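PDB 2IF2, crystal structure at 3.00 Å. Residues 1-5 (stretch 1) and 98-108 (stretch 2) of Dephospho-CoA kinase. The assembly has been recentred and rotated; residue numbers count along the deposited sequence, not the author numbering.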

# COMPACT_ATOMS: atom_id res chain seq x y z
N MSE A 1 -2.16 20.31 6.61
CA MSE A 1 -1.97 19.60 5.31
C MSE A 1 -3.08 18.58 5.08
O MSE A 1 -3.71 18.10 6.02
CB MSE A 1 -0.61 18.90 5.29
CG MSE A 1 -0.34 18.07 6.53
SE MSE A 1 1.46 17.35 6.56
CE MSE A 1 1.01 15.49 6.23
N LYS A 2 -3.32 18.27 3.81
CA LYS A 2 -4.36 17.33 3.44
C LYS A 2 -3.86 15.91 3.19
O LYS A 2 -3.15 15.66 2.21
CB LYS A 2 -5.11 17.87 2.21
CG LYS A 2 -4.20 18.38 1.08
CD LYS A 2 -5.01 18.94 -0.10
CE LYS A 2 -5.82 20.17 0.27
NZ LYS A 2 -6.57 20.73 -0.89
N ARG A 3 -4.22 14.99 4.08
CA ARG A 3 -3.81 13.59 3.94
C ARG A 3 -4.50 12.96 2.73
O ARG A 3 -5.73 12.84 2.69
CB ARG A 3 -4.18 12.78 5.20
CG ARG A 3 -3.01 12.46 6.13
CD ARG A 3 -2.53 13.69 6.90
NE ARG A 3 -1.54 13.36 7.91
CZ ARG A 3 -1.09 14.21 8.83
NH1 ARG A 3 -0.18 13.82 9.72
NH2 ARG A 3 -1.56 15.45 8.88
N ILE A 4 -3.71 12.57 1.75
CA ILE A 4 -4.27 11.96 0.55
C ILE A 4 -3.90 10.48 0.48
O ILE A 4 -2.83 10.07 0.94
CB ILE A 4 -3.77 12.69 -0.72
CG1 ILE A 4 -3.93 14.20 -0.54
CG2 ILE A 4 -4.55 12.21 -1.93
CD1 ILE A 4 -5.35 14.65 -0.26
N GLY A 5 -4.80 9.69 -0.09
CA GLY A 5 -4.54 8.27 -0.20
C GLY A 5 -4.46 7.84 -1.64
O GLY A 5 -5.29 8.21 -2.47
N ILE A 98 6.89 11.61 10.60
CA ILE A 98 7.32 12.22 9.36
C ILE A 98 6.62 13.56 9.18
O ILE A 98 7.21 14.52 8.69
CB ILE A 98 7.00 11.32 8.16
CG1 ILE A 98 7.71 9.98 8.31
CG2 ILE A 98 7.46 11.99 6.89
CD1 ILE A 98 7.42 9.02 7.18
N THR A 99 5.35 13.61 9.58
CA THR A 99 4.54 14.83 9.47
C THR A 99 5.12 15.92 10.37
O THR A 99 4.81 17.11 10.22
CB THR A 99 3.08 14.55 9.88
OG1 THR A 99 2.56 13.48 9.08
CG2 THR A 99 2.23 15.79 9.71
N LYS A 100 5.96 15.50 11.30
CA LYS A 100 6.61 16.39 12.25
C LYS A 100 7.44 17.42 11.48
O LYS A 100 7.15 18.62 11.51
CB LYS A 100 7.53 15.56 13.17
CG LYS A 100 7.92 16.19 14.51
CD LYS A 100 6.76 16.16 15.51
CE LYS A 100 7.15 16.81 16.83
NZ LYS A 100 6.06 16.71 17.83
N ASN A 101 8.45 16.93 10.77
CA ASN A 101 9.34 17.77 9.98
C ASN A 101 8.70 18.24 8.69
O ASN A 101 9.15 19.21 8.08
CB ASN A 101 10.61 17.00 9.66
CG ASN A 101 11.26 16.43 10.89
OD1 ASN A 101 12.15 15.59 10.81
ND2 ASN A 101 10.81 16.89 12.07
N LEU A 102 7.65 17.55 8.25
CA LEU A 102 6.98 17.92 7.02
C LEU A 102 6.34 19.30 7.05
O LEU A 102 5.38 19.55 7.79
CB LEU A 102 5.92 16.88 6.66
CG LEU A 102 6.17 16.01 5.43
CD1 LEU A 102 4.92 15.17 5.20
CD2 LEU A 102 6.47 16.85 4.20
N SER A 103 6.88 20.19 6.22
CA SER A 103 6.39 21.55 6.10
C SER A 103 4.88 21.53 5.82
O SER A 103 4.37 20.56 5.28
CB SER A 103 7.13 22.24 4.95
OG SER A 103 7.93 21.30 4.25
N GLU A 104 4.18 22.60 6.18
CA GLU A 104 2.74 22.65 5.95
C GLU A 104 2.39 22.85 4.47
O GLU A 104 3.27 23.12 3.64
CB GLU A 104 2.11 23.77 6.79
CG GLU A 104 1.30 23.27 7.99
CD GLU A 104 0.15 22.35 7.59
OE1 GLU A 104 -0.18 22.30 6.38
OE2 GLU A 104 -0.42 21.68 8.50
N ASP A 105 1.10 22.71 4.17
CA ASP A 105 0.59 22.85 2.80
C ASP A 105 1.18 21.84 1.83
O ASP A 105 0.83 21.82 0.65
CB ASP A 105 0.83 24.27 2.27
CG ASP A 105 -0.09 25.30 2.92
OD1 ASP A 105 -1.33 25.12 2.87
OD2 ASP A 105 0.42 26.30 3.47
N THR A 106 2.08 21.01 2.36
CA THR A 106 2.76 19.96 1.59
C THR A 106 1.72 18.92 1.19
O THR A 106 0.74 18.69 1.90
CB THR A 106 3.86 19.27 2.43
OG1 THR A 106 4.64 18.41 1.59
CG2 THR A 106 3.26 18.43 3.54
N LEU A 107 1.93 18.29 0.04
CA LEU A 107 0.99 17.30 -0.44
C LEU A 107 1.45 15.92 0.01
O LEU A 107 2.35 15.33 -0.58
CB LEU A 107 0.91 17.39 -1.97
CG LEU A 107 -0.39 16.98 -2.66
CD1 LEU A 107 -0.31 15.53 -3.04
CD2 LEU A 107 -1.59 17.26 -1.76
N PHE A 108 0.84 15.44 1.09
CA PHE A 108 1.17 14.15 1.66
C PHE A 108 0.23 13.05 1.17
O PHE A 108 -0.97 13.06 1.45
CB PHE A 108 1.14 14.24 3.18
CG PHE A 108 1.41 12.94 3.87
CD1 PHE A 108 0.37 12.09 4.22
CD2 PHE A 108 2.71 12.54 4.14
CE1 PHE A 108 0.61 10.87 4.81
CE2 PHE A 108 2.96 11.31 4.73
CZ PHE A 108 1.92 10.47 5.07

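The amino-terminal segment of dephospho-CoA kinase lies against a segment almost a hundred residues later in the chain, which comes off a helix, turns through Leu102 to Asp105 and runs out to Phe108; together the two bury 524 Å². The main bump is Met1, a selenomethionine, which gives up 151 Å² to the other stretch. Its CA-to-CB bond points toward that stretch, and the side chain drops into a hollow whose walls are Thr99, Leu102, Thr106 and Phe108. SE of Met1 sits 3.6 Å from CG2 of Thr99 and 3.7 Å from CG2 of Thr106, so the bulky selenium is held between two threonine methyls. Beyond it, the terminal methyl CE of Met1 reaches the bottom of the hollow, 3.3 Å from CB of Phe108, a tight fit, and 4.1 Å from CD1 of Leu102.

At the backbone end of Met1 the contact is made by charge. The terminal amine of Met1 forms a salt bridge with Glu104, N to OE1 at 2.8 Å, and a weak hydrogen bond from the same N to OE2 at 2.9 Å. The CA-to-CB bond of Glu104 points sideways, but its carboxylate bends back to the chain terminus. OE1 of Glu104 also accepts a hydrogen bond from the backbone N of Asp105 at 2.6 Å, a bond that ties the carboxylate to its own turn. The CA-to-CB bond of Asp105 points away.

Farther along, the backbones come together. Ile4 N donates to Phe108 O at 2.8 Å with an angle of 163°, a nearly straight bond that anchors the strand beside Phe108. The CA atoms of Arg3 and Phe108 are 5.5 Å apart. CG of Arg3 lies 3.9 Å from CD1 of Phe108, while Met1 CE touches the same residue at CB. CZ of Arg3 stands well above the Phe108 ring, 5.7 Å from its centroid and 26° off the normal, at most a weak cation-pi attraction. NH1 of Arg3 comes within 2.8 Å of OG1 of Thr99, but the angle is poor for a hydrogen bond, and OG1 is satisfied elsewhere in the structure.

A second, smaller fit involves Leu107. Although its CA-to-CB bond points sideways, the end of its side chain swings nearer to the first stretch, and CD2 of Leu107 lies 4.0 Å from both CG1 of Ile4 and CG of Lys2. One leucine methyl thus rests against two residues, Lys2 and Ile4, of the first stretch.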